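Local coordinates for short chain dehydrogenase (Mycobacterium smegmatis, PDB 3UCX) that probably catalyses a nicotinamide-dependent oxidation or reduction, as a member of the short-chain dehydrogenase/reductase family, at the interface of chains A and B. Sequence-based numbering; all coordinates share one arbitrary frame. Chains: chain A/B, Short chain dehydrogenase.

Contact 1: the interface of chains A and B. Residues chain A 238, 241-242, 255-256; chain B 241-242, 250, 255.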
ATOM      1  N   ALA A 238       3.960  21.834   0.510  1.00 13.21           N
ATOM      2  CA  ALA A 238       4.404  20.440   0.694  1.00 12.96           C
ATOM      3  C   ALA A 238       5.785  20.209   0.056  1.00 13.00           C
ATOM      4  O   ALA A 238       6.643  19.555   0.642  1.00 12.33           O
ATOM      5  CB  ALA A 238       3.394  19.479   0.086  1.00 12.51           C
ATOM      6  N   PHE A 241       8.481  22.010   2.097  1.00 14.57           N
ATOM      7  CA  PHE A 241       8.771  21.223   3.297  1.00 14.77           C
ATOM      8  C   PHE A 241       9.756  20.089   2.985  1.00 14.54           C
ATOM      9  O   PHE A 241      10.804  19.977   3.634  1.00 14.33           O
ATOM     10  CB  PHE A 241       7.492  20.634   3.897  1.00 15.34           C
ATOM     11  CG  PHE A 241       7.730  19.554   4.902  1.00 15.21           C
ATOM     12  CD1 PHE A 241       8.200  19.851   6.158  1.00 16.70           C
ATOM     13  CD2 PHE A 241       7.509  18.244   4.578  1.00 15.90           C
ATOM     14  CE1 PHE A 241       8.422  18.838   7.099  1.00 16.27           C
ATOM     15  CE2 PHE A 241       7.734  17.227   5.491  1.00 16.15           C
ATOM     16  CZ  PHE A 241       8.194  17.540   6.758  1.00 16.09           C
ATOM     17  N   MET A 242       9.419  19.292   1.969  1.00 14.48           N
ATOM     18  CA  MET A 242      10.263  18.160   1.557  1.00 14.65           C
ATOM     19  C   MET A 242      11.654  18.596   1.085  1.00 14.20           C
ATOM     20  O   MET A 242      12.624  17.857   1.260  1.00 13.75           O
ATOM     21  CB  MET A 242       9.588  17.369   0.440  1.00 15.36           C
ATOM     22  CG  MET A 242       8.443  16.487   0.897  1.00 16.15           C
ATOM     23  SD  MET A 242       9.027  15.201   2.031  1.00 18.37           S
ATOM     24  CE  MET A 242       7.719  13.978   1.882  1.00 16.97           C
ATOM     25  N   LEU A 255       4.295  12.151  -0.404  1.00 12.15           N
ATOM     26  CA  LEU A 255       3.353  12.936   0.410  1.00 11.86           C
ATOM     27  C   LEU A 255       2.227  13.400  -0.517  1.00 11.88           C
ATOM     28  O   LEU A 255       2.451  14.161  -1.459  1.00 11.60           O
ATOM     29  CB  LEU A 255       4.074  14.123   1.021  1.00 11.93           C
ATOM     30  CG  LEU A 255       3.274  15.140   1.856  1.00 12.35           C
ATOM     31  CD1 LEU A 255       2.603  14.422   3.020  1.00 12.94           C
ATOM     32  CD2 LEU A 255       4.132  16.307   2.348  1.00 12.92           C
ATOM     33  N   ASP A 256       1.032  12.898  -0.271  1.00 11.87           N
ATOM     34  CA  ASP A 256      -0.120  13.177  -1.123  1.00 11.78           C
ATOM     35  C   ASP A 256      -0.771  14.458  -0.676  1.00 11.77           C
ATOM     36  O   ASP A 256      -1.016  14.636   0.511  1.00 12.31           O
ATOM     37  CB  ASP A 256      -1.131  12.040  -1.018  1.00 12.21           C
ATOM     38  CG  ASP A 256      -0.615  10.727  -1.610  1.00 12.45           C
ATOM     39  OD1 ASP A 256       0.340  10.152  -1.051  1.00 13.92           O
ATOM     40  OD2 ASP A 256      -1.178  10.256  -2.612  1.00 12.22           O
TER
ATOM     41  N   PHE B 241       4.946  20.510  10.754  1.00 14.57           N
ATOM     42  CA  PHE B 241       4.479  20.738   9.385  1.00 14.77           C
ATOM     43  C   PHE B 241       3.009  20.332   9.232  1.00 14.54           C
ATOM     44  O   PHE B 241       2.180  21.141   8.794  1.00 14.33           O
ATOM     45  CB  PHE B 241       5.329  19.964   8.373  1.00 15.34           C
ATOM     46  CG  PHE B 241       4.719  19.867   7.012  1.00 15.21           C
ATOM     47  CD1 PHE B 241       4.686  20.955   6.175  1.00 16.70           C
ATOM     48  CD2 PHE B 241       4.156  18.696   6.587  1.00 15.90           C
ATOM     49  CE1 PHE B 241       4.115  20.863   4.900  1.00 16.27           C
ATOM     50  CE2 PHE B 241       3.575  18.587   5.333  1.00 16.15           C
ATOM     51  CZ  PHE B 241       3.562  19.687   4.493  1.00 16.09           C
ATOM     52  N   MET B 242       2.704  19.096   9.634  1.00 14.48           N
ATOM     53  CA  MET B 242       1.335  18.566   9.543  1.00 14.65           C
ATOM     54  C   MET B 242       0.332  19.360  10.387  1.00 14.20           C
ATOM     55  O   MET B 242      -0.839  19.461  10.019  1.00 13.75           O
ATOM     56  CB  MET B 242       1.298  17.104   9.979  1.00 15.36           C
ATOM     57  CG  MET B 242       1.857  16.129   8.961  1.00 16.15           C
ATOM     58  SD  MET B 242       0.870  16.142   7.442  1.00 18.37           S
ATOM     59  CE  MET B 242       1.287  14.542   6.738  1.00 16.97           C
ATOM     60  N   ILE B 250      -3.601  19.028   3.064  1.00 11.68           N
ATOM     61  CA  ILE B 250      -3.222  17.644   3.370  1.00 11.20           C
ATOM     62  C   ILE B 250      -4.048  17.100   4.527  1.00 10.79           C
ATOM     63  O   ILE B 250      -4.040  17.640   5.641  1.00 10.85           O
ATOM     64  CB  ILE B 250      -1.722  17.514   3.729  1.00 11.34           C
ATOM     65  CG1 ILE B 250      -0.864  18.078   2.587  1.00 11.33           C
ATOM     66  CG2 ILE B 250      -1.403  16.048   4.071  1.00 10.44           C
ATOM     67  CD1 ILE B 250       0.622  18.150   2.953  1.00 11.53           C
ATOM     68  N   LEU B 255       2.803  10.325   7.197  1.00 12.15           N
ATOM     69  CA  LEU B 255       4.134  10.772   6.756  1.00 11.86           C
ATOM     70  C   LEU B 255       5.169  10.020   7.595  1.00 11.88           C
ATOM     71  O   LEU B 255       5.234  10.177   8.815  1.00 11.60           O
ATOM     72  CB  LEU B 255       4.260  12.270   6.956  1.00 11.93           C
ATOM     73  CG  LEU B 255       5.600  12.961   6.637  1.00 12.35           C
ATOM     74  CD1 LEU B 255       5.964  12.708   5.179  1.00 12.94           C
ATOM     75  CD2 LEU B 255       5.583  14.458   6.950  1.00 12.92           C
TER
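A:Phe241 and B:Phe241 stack face against face at the apolar centre of this two-fold contact between Rossmann-fold subunits of the short-chain dehydrogenase/reductase family. Their ring centroids are 4.0 Å apart and the planes are 12° from parallel, with the overlap offset, so that CG of each ring lies over the rim of the other. With this offset the CD1-CE1 edge of each ring lies against the partner's beta-carbon, and A:Phe241 CB packs 3.5 Å from B:Phe241 CE1. Both phenyl groups leave helix 232-243 with CG anti to the backbone N (chi1 165°), which directs them from the two helices toward the symmetry axis. B:Phe241 also puts its CZ 4.0 Å from A:Ala238 CA, one turn back on the opposite helix, where the small side chain may allow the ring to approach the backbone.

Around the stack, each Leu255 of the 254-257 strands meets the other chain's Phe241 from the opposite direction. The CD2 branch of A:Leu255 reaches B:Phe241 CE2 at 3.8 Å, and B:Leu255 does the same to A:Phe241. The other branch, CD1, turns to the methionine: A:Leu255 CD1 meets the terminal methyl CE of B:Met242 at 3.9 Å, the two side chains sliding past each other. A bend at chi2 (-63°), with the last torsion extended, brings CE to the leucine.

Farther out, B:Ile250 crosses A:Leu255 at about a right angle, its CD1 4.0 Å from A:Leu255 CD2. Its CG2 methyl lies 3.8 Å from the backbone carbonyl O of A:Asp256, where the hydrocarbon surface gives way to the polar rim.

Contact 2: the interface of chains A and B. Residues chain A 256, 258, 260, 262-264; chain B 251, 253.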
ATOM      1  N   ASP A 256       1.032  12.898  -0.271  1.00 11.87           N
ATOM      2  CA  ASP A 256      -0.120  13.177  -1.123  1.00 11.78           C
ATOM      3  C   ASP A 256      -0.771  14.458  -0.676  1.00 11.77           C
ATOM      4  O   ASP A 256      -1.016  14.636   0.511  1.00 12.31           O
ATOM      5  CB  ASP A 256      -1.131  12.040  -1.018  1.00 12.21           C
ATOM      6  CG  ASP A 256      -0.615  10.727  -1.610  1.00 12.45           C
ATOM      7  OD1 ASP A 256       0.340  10.152  -1.051  1.00 13.92           O
ATOM      8  OD2 ASP A 256      -1.178  10.256  -2.612  1.00 12.22           O
ATOM      9  N   ASN A 258      -4.020  16.198  -1.531  1.00 11.65           N
ATOM     10  CA  ASN A 258      -5.255  15.943  -2.238  1.00 11.82           C
ATOM     11  C   ASN A 258      -6.508  16.143  -1.429  1.00 12.13           C
ATOM     12  O   ASN A 258      -7.586  15.673  -1.829  1.00 12.28           O
ATOM     13  CB  ASN A 258      -5.215  14.518  -2.830  1.00 11.59           C
ATOM     14  CG  ASN A 258      -5.101  13.432  -1.781  1.00 11.29           C
ATOM     15  OD1 ASN A 258      -5.494  13.612  -0.624  1.00 11.37           O
ATOM     16  ND2 ASN A 258      -4.584  12.255  -2.190  1.00 11.14           N
ATOM     17  N   GLY A 260      -7.519  14.752   1.027  1.00 11.80           N
ATOM     18  CA  GLY A 260      -8.031  13.503   1.569  1.00 12.06           C
ATOM     19  C   GLY A 260      -8.646  12.521   0.584  1.00 12.36           C
ATOM     20  O   GLY A 260      -9.064  11.463   0.997  1.00 12.97           O
ATOM     21  N   TYR A 262      -7.500  10.385  -1.624  1.00 13.05           N
ATOM     22  CA  TYR A 262      -6.835   9.091  -1.445  1.00 13.35           C
ATOM     23  C   TYR A 262      -5.860   9.196  -0.283  1.00 13.09           C
ATOM     24  O   TYR A 262      -5.176  10.208  -0.100  1.00 13.49           O
ATOM     25  CB  TYR A 262      -6.119   8.638  -2.718  1.00 13.53           C
ATOM     26  CG  TYR A 262      -7.089   8.411  -3.851  1.00 14.23           C
ATOM     27  CD1 TYR A 262      -7.753   7.193  -4.004  1.00 14.91           C
ATOM     28  CD2 TYR A 262      -7.383   9.431  -4.745  1.00 14.80           C
ATOM     29  CE1 TYR A 262      -8.663   7.016  -5.048  1.00 15.70           C
ATOM     30  CE2 TYR A 262      -8.288   9.259  -5.779  1.00 15.42           C
ATOM     31  CZ  TYR A 262      -8.924   8.064  -5.923  1.00 15.89           C
ATOM     32  OH  TYR A 262      -9.812   7.906  -6.976  1.00 17.54           O
ATOM     33  N   LYS A 263      -5.801   8.127   0.498  1.00 13.55           N
ATOM     34  CA  LYS A 263      -5.047   8.111   1.736  1.00 13.50           C
ATOM     35  C   LYS A 263      -3.958   7.045   1.696  1.00 14.07           C
ATOM     36  O   LYS A 263      -4.201   5.901   1.309  1.00 14.56           O
ATOM     37  CB  LYS A 263      -5.991   7.837   2.879  1.00 13.52           C
ATOM     38  CG  LYS A 263      -7.095   8.891   3.000  1.00 13.41           C
ATOM     39  CD  LYS A 263      -7.958   8.699   4.210  1.00 13.03           C
ATOM     40  CE  LYS A 263      -9.052   9.788   4.328  1.00 13.35           C
ATOM     41  NZ  LYS A 263      -9.987   9.908   3.168  1.00 12.98           N
ATOM     42  N   ALA A 264      -2.756   7.429   2.093  1.00 14.58           N
ATOM     43  CA  ALA A 264      -1.614   6.512   2.153  1.00 14.83           C
ATOM     44  C   ALA A 264      -0.658   6.950   3.264  1.00 16.03           C
ATOM     45  O   ALA A 264       0.299   6.212   3.589  1.00 15.45           O
ATOM     46  CB  ALA A 264      -0.881   6.495   0.819  1.00 14.43           C
ATOM     47  OXT ALA A 264      -0.855   8.030   3.848  1.00 15.71           O
TER
ATOM     48  N   THR B 251      -4.803  16.053   4.240  1.00 10.61           N
ATOM     49  CA  THR B 251      -5.478  15.313   5.294  1.00 10.47           C
ATOM     50  C   THR B 251      -5.582  13.858   4.888  1.00 10.19           C
ATOM     51  O   THR B 251      -5.554  13.529   3.705  1.00 10.28           O
ATOM     52  CB  THR B 251      -6.864  15.909   5.618  1.00 10.69           C
ATOM     53  OG1 THR B 251      -7.352  15.371   6.859  1.00 10.30           O
ATOM     54  CG2 THR B 251      -7.861  15.626   4.466  1.00 10.80           C
ATOM     55  N   GLN B 253      -3.381  11.513   5.639  1.00 10.36           N
ATOM     56  CA  GLN B 253      -2.080  11.001   5.192  1.00 10.70           C
ATOM     57  C   GLN B 253      -1.217  10.552   6.353  1.00 11.09           C
ATOM     58  O   GLN B 253      -1.353  11.048   7.463  1.00 11.40           O
ATOM     59  CB  GLN B 253      -1.317  12.067   4.399  1.00 10.79           C
ATOM     60  CG  GLN B 253      -2.104  12.617   3.222  1.00 10.61           C
ATOM     61  CD  GLN B 253      -2.719  11.538   2.338  1.00 10.65           C
ATOM     62  OE1 GLN B 253      -2.074  10.544   2.014  1.00 10.41           O
ATOM     63  NE2 GLN B 253      -4.001  11.742   1.930  1.00 10.41           N
TER
HETATM   64  O   HOH W   1       0.704  10.551   1.656  1.00 13.13           O
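B:Gln253, in the loop of chain B that leads into its own strand 254-257, meets A:Tyr262 and A:Ala264 in the C-terminal tail of chain A, residues 258-264, beside the end of that chain's strand 254-257. In this short-chain dehydrogenase/reductase fold the tail follows the last strand, and here it receives the side chain of B:Gln253, which is largely responsible for the buried surface of the patch. The primary amide of B:Gln253 reads two backbone groups of the tail. Its NE2 donates to the carbonyl O of A:Tyr262 at 2.8 Å, nearly straight and close to the amide plane. Its OE1 accepts from the backbone N of A:Ala264 at 3.2 Å, a longer bond whose donor is tilted 34° from the carbonyl plane. This pairing resembles the exchange of bonds between neighbouring strands, with a side-chain amide standing in for a peptide group.

A bend at chi2 (-49°) turns the glutamine amide back along its own chain, and NE2 also donates to B:Thr251 O at 3.0 Å, which should fix the amide's rotation. Within chain A, ND2 of A:Asn258 gives a second bond to A:Tyr262 O, the two donors about a right angle apart, so that this carbonyl is gripped by amides from both chains; the two amide planes stand 75° apart. A:Asn258 OD1 in turn accepts from A:Gly260 N at 2.9 Å, and A:Lys263 NZ reaches back in the carbonyl plane to A:Gly260 O, which may brace the tail against residues 258-260.

Water 1 joins the glutamine to the strand, lying 2.8 Å from B:Gln253 OE1 and bonding also to the backbone N and carboxylate OD1 of A:Asp256. The side chains of A:Asp256 and B:Gln253 cross at about a right angle, carboxylate and amide planes nearly parallel, with CB over the amide carbon CD. The CG2 methyl of B:Thr251 rests 3.6 Å from A:Gly260 CA.

Contact 1 and contact 2 lie about 10 Å apart, measured between the centres of their C-alpha atoms, and share A:Asp256 on strand 254-257. The backbone carbonyl of this residue borders the apolar patch of contact 1, while its side chain and backbone N serve contact 2. Chain B likewise feeds both from one stretch, with B:Ile250 in contact 1 and B:Thr251 and B:Gln253 in contact 2. The two-fold axis repeats every pair with the chains exchanged, so a second copy of contact 2 accompanies the first. The deposited assembly holds four chains, as is common in short-chain dehydrogenases, and this interface may belong to the biological tetramer.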